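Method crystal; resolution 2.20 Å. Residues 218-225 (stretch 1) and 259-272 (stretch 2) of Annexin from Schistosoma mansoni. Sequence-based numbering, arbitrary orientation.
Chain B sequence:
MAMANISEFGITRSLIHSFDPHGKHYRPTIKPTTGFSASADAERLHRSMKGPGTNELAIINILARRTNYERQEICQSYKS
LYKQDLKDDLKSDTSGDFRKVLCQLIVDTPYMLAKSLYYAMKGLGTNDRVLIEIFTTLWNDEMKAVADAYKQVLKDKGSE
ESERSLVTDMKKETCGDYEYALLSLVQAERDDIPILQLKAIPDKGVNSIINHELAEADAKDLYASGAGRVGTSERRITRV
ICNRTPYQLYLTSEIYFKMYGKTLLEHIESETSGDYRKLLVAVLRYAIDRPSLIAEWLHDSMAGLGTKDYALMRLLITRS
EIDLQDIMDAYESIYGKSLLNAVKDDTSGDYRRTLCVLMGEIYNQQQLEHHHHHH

Stretch 1, residues 218-225: DAKDLYAS
Stretch 2, residues 259-272: MYGKTLLEHIESET

A helix can be held against its neighbours by several kinds of contact at once, as two stretches of this annexin illustrate: helix 218-224 meets the end of one helix, at Met259 and Tyr260, and the side of the next, 264-271. Helix 218-224 and helix 264-271 run in nearly the same direction, at 28°, with axes 11.1 Å apart at closest approach; CA atoms pair Ala219 with Met259, Leu222 with Leu264, Tyr223 with His267 and Ser225 with Glu271, each at 8.1-8.3 Å.

The stack joins Tyr223 (chi1 t, chi2 82°) to Tyr260 (chi1 m, chi2 -71°), the last residue of the preceding helix. Their planes lie within 5°, centroids 4.1 Å apart and offset, so Tyr223 CD1 sits 3.4 Å from Tyr260 CD1, while Tyr223 CB lies over the Tyr260 face.

The polar anchor is His267 (chi1 t, chi2 55°), whose NE2 donates to Leu222 O at 2.9 Å, the carbonyl approaching the ring edge.

Two apolar contacts add to these: Leu222 (chi1 m, chi2 t) and Leu264 (chi1 t, chi2 p) touch at 3.8 Å between their CD1 atoms, and Ala219 CB lies 4.1 Å from SD of Met259 (chi1 m, chi2 t, chi3 p).

Between the helices of stretch 2, Gly261 turns the chain with positive phi (63/27), Lys262 is extended (-145/134), and Thr263 (-61/155, chi1 p) caps the second helix, its OG1 accepting from Glu266 N at 2.8 Å.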

# COMPACT_ATOMS: atom_id res chain seq x y z
N ASP B 218 9.49 23.53 -15.38
CA ASP B 218 8.83 22.46 -14.66
C ASP B 218 9.24 22.52 -13.20
O ASP B 218 8.39 22.42 -12.32
CB ASP B 218 9.14 21.09 -15.26
CG ASP B 218 8.32 20.82 -16.49
OD1 ASP B 218 7.25 21.45 -16.65
OD2 ASP B 218 8.75 19.98 -17.31
N ALA B 219 10.52 22.72 -12.95
CA ALA B 219 11.01 22.78 -11.58
C ALA B 219 10.23 23.82 -10.78
O ALA B 219 9.91 23.59 -9.61
CB ALA B 219 12.51 23.06 -11.54
N LYS B 220 9.92 24.95 -11.41
CA LYS B 220 9.20 26.01 -10.72
C LYS B 220 7.74 25.64 -10.44
O LYS B 220 7.23 25.88 -9.35
CB LYS B 220 9.31 27.32 -11.50
CG LYS B 220 10.75 27.67 -11.84
CD LYS B 220 10.90 29.03 -12.49
CE LYS B 220 12.37 29.29 -12.83
NZ LYS B 220 12.62 30.72 -13.14
N ASP B 221 7.08 25.02 -11.41
CA ASP B 221 5.71 24.56 -11.19
C ASP B 221 5.65 23.51 -10.09
O ASP B 221 4.70 23.47 -9.29
CB ASP B 221 5.11 24.00 -12.48
CG ASP B 221 4.50 25.07 -13.34
OD1 ASP B 221 4.07 26.10 -12.78
OD2 ASP B 221 4.44 24.88 -14.57
N LEU B 222 6.66 22.66 -10.03
CA LEU B 222 6.70 21.62 -9.03
C LEU B 222 6.80 22.23 -7.65
O LEU B 222 6.14 21.76 -6.71
CB LEU B 222 7.87 20.68 -9.30
CG LEU B 222 7.63 19.68 -10.44
CD1 LEU B 222 8.94 19.06 -10.92
CD2 LEU B 222 6.64 18.60 -9.97
N TYR B 223 7.60 23.28 -7.52
CA TYR B 223 7.82 23.94 -6.23
C TYR B 223 6.57 24.68 -5.77
O TYR B 223 6.24 24.65 -4.58
CB TYR B 223 9.01 24.90 -6.30
CG TYR B 223 9.33 25.59 -5.00
CD1 TYR B 223 10.08 24.96 -4.01
CD2 TYR B 223 8.88 26.88 -4.75
CE1 TYR B 223 10.37 25.60 -2.82
CE2 TYR B 223 9.17 27.52 -3.57
CZ TYR B 223 9.91 26.88 -2.60
OH TYR B 223 10.20 27.51 -1.42
N ALA B 224 5.89 25.33 -6.70
CA ALA B 224 4.64 26.03 -6.41
C ALA B 224 3.58 25.12 -5.79
O ALA B 224 2.76 25.58 -4.99
CB ALA B 224 4.11 26.68 -7.67
N SER B 225 3.58 23.84 -6.15
CA SER B 225 2.56 22.91 -5.65
C SER B 225 2.71 22.62 -4.15
O SER B 225 3.11 21.53 -3.75
CB SER B 225 2.60 21.60 -6.44
OG SER B 225 2.31 21.83 -7.80
N MET B 259 18.17 24.59 -7.37
CA MET B 259 17.34 25.75 -7.06
C MET B 259 16.79 25.78 -5.63
O MET B 259 16.76 26.83 -4.99
CB MET B 259 16.18 25.85 -8.05
CG MET B 259 16.60 26.18 -9.48
SD MET B 259 15.26 25.93 -10.67
CE MET B 259 14.01 27.03 -10.02
N TYR B 260 16.34 24.64 -5.12
CA TYR B 260 15.62 24.67 -3.85
C TYR B 260 16.31 23.94 -2.68
O TYR B 260 15.82 23.99 -1.55
CB TYR B 260 14.19 24.17 -4.04
CG TYR B 260 13.47 24.89 -5.17
CD1 TYR B 260 13.09 26.21 -5.03
CD2 TYR B 260 13.21 24.25 -6.37
CE1 TYR B 260 12.45 26.88 -6.05
CE2 TYR B 260 12.56 24.91 -7.39
CZ TYR B 260 12.19 26.23 -7.22
OH TYR B 260 11.55 26.90 -8.24
N GLY B 261 17.43 23.28 -2.96
CA GLY B 261 18.17 22.58 -1.93
C GLY B 261 17.43 21.42 -1.28
O GLY B 261 17.70 21.07 -0.13
N LYS B 262 16.50 20.84 -2.02
CA LYS B 262 15.75 19.68 -1.56
C LYS B 262 15.51 18.80 -2.79
O LYS B 262 15.18 19.32 -3.86
CB LYS B 262 14.42 20.14 -0.93
CG LYS B 262 13.47 19.04 -0.47
CD LYS B 262 12.40 19.60 0.47
CE LYS B 262 11.35 18.55 0.83
NZ LYS B 262 10.58 18.88 2.07
N THR B 263 15.74 17.49 -2.70
CA THR B 263 15.56 16.66 -3.89
C THR B 263 14.11 16.73 -4.36
O THR B 263 13.21 17.03 -3.57
CB THR B 263 15.97 15.18 -3.69
OG1 THR B 263 15.08 14.53 -2.77
CG2 THR B 263 17.39 15.08 -3.18
N LEU B 264 13.90 16.47 -5.64
CA LEU B 264 12.56 16.43 -6.18
C LEU B 264 11.82 15.24 -5.56
O LEU B 264 10.63 15.32 -5.26
CB LEU B 264 12.59 16.31 -7.71
CG LEU B 264 11.23 16.09 -8.36
CD1 LEU B 264 10.22 17.14 -7.91
CD2 LEU B 264 11.39 16.08 -9.88
N LEU B 265 12.56 14.15 -5.35
CA LEU B 265 12.00 12.98 -4.66
C LEU B 265 11.50 13.36 -3.27
O LEU B 265 10.35 13.07 -2.91
CB LEU B 265 13.03 11.85 -4.55
CG LEU B 265 12.51 10.55 -3.91
CD1 LEU B 265 11.39 9.94 -4.76
CD2 LEU B 265 13.63 9.54 -3.68
N GLU B 266 12.35 14.02 -2.49
CA GLU B 266 11.99 14.42 -1.14
C GLU B 266 10.73 15.25 -1.19
O GLU B 266 9.83 15.09 -0.37
CB GLU B 266 13.10 15.26 -0.50
CG GLU B 266 14.22 14.44 0.10
CD GLU B 266 15.41 15.30 0.52
OE1 GLU B 266 15.50 16.47 0.08
OE2 GLU B 266 16.24 14.80 1.31
N HIS B 267 10.70 16.16 -2.14
CA HIS B 267 9.57 17.06 -2.30
C HIS B 267 8.31 16.25 -2.49
O HIS B 267 7.33 16.40 -1.75
CB HIS B 267 9.81 17.99 -3.50
CG HIS B 267 8.71 18.98 -3.72
ND1 HIS B 267 8.29 19.85 -2.74
CD2 HIS B 267 7.95 19.24 -4.81
CE1 HIS B 267 7.31 20.61 -3.21
NE2 HIS B 267 7.09 20.26 -4.47
N ILE B 268 8.33 15.36 -3.48
CA ILE B 268 7.17 14.52 -3.76
C ILE B 268 6.78 13.72 -2.52
O ILE B 268 5.60 13.64 -2.17
CB ILE B 268 7.44 13.59 -4.95
CG1 ILE B 268 7.34 14.41 -6.25
CG2 ILE B 268 6.47 12.41 -4.92
CD1 ILE B 268 7.64 13.65 -7.50
N GLU B 269 7.77 13.16 -1.85
CA GLU B 269 7.51 12.30 -0.70
C GLU B 269 6.87 13.03 0.48
O GLU B 269 6.14 12.42 1.27
CB GLU B 269 8.79 11.58 -0.29
CG GLU B 269 9.16 10.47 -1.25
CD GLU B 269 10.45 9.78 -0.89
OE1 GLU B 269 11.36 10.45 -0.34
OE2 GLU B 269 10.56 8.56 -1.16
N SER B 270 7.12 14.32 0.60
CA SER B 270 6.56 15.08 1.71
C SER B 270 5.24 15.76 1.36
O SER B 270 4.50 16.16 2.25
CB SER B 270 7.57 16.10 2.25
OG SER B 270 7.98 17.01 1.24
N GLU B 271 4.93 15.90 0.08
CA GLU B 271 3.75 16.66 -0.33
C GLU B 271 2.57 15.78 -0.69
O GLU B 271 1.44 16.25 -0.73
CB GLU B 271 4.07 17.58 -1.50
CG GLU B 271 5.04 18.68 -1.16
CD GLU B 271 4.57 19.49 0.02
OE1 GLU B 271 5.16 19.34 1.11
OE2 GLU B 271 3.60 20.27 -0.13
N THR B 272 2.84 14.51 -0.97
CA THR B 272 1.79 13.62 -1.45
C THR B 272 1.70 12.41 -0.54
O THR B 272 2.62 12.13 0.22
CB THR B 272 2.08 13.14 -2.87
OG1 THR B 272 3.28 12.35 -2.88
CG2 THR B 272 2.25 14.34 -3.80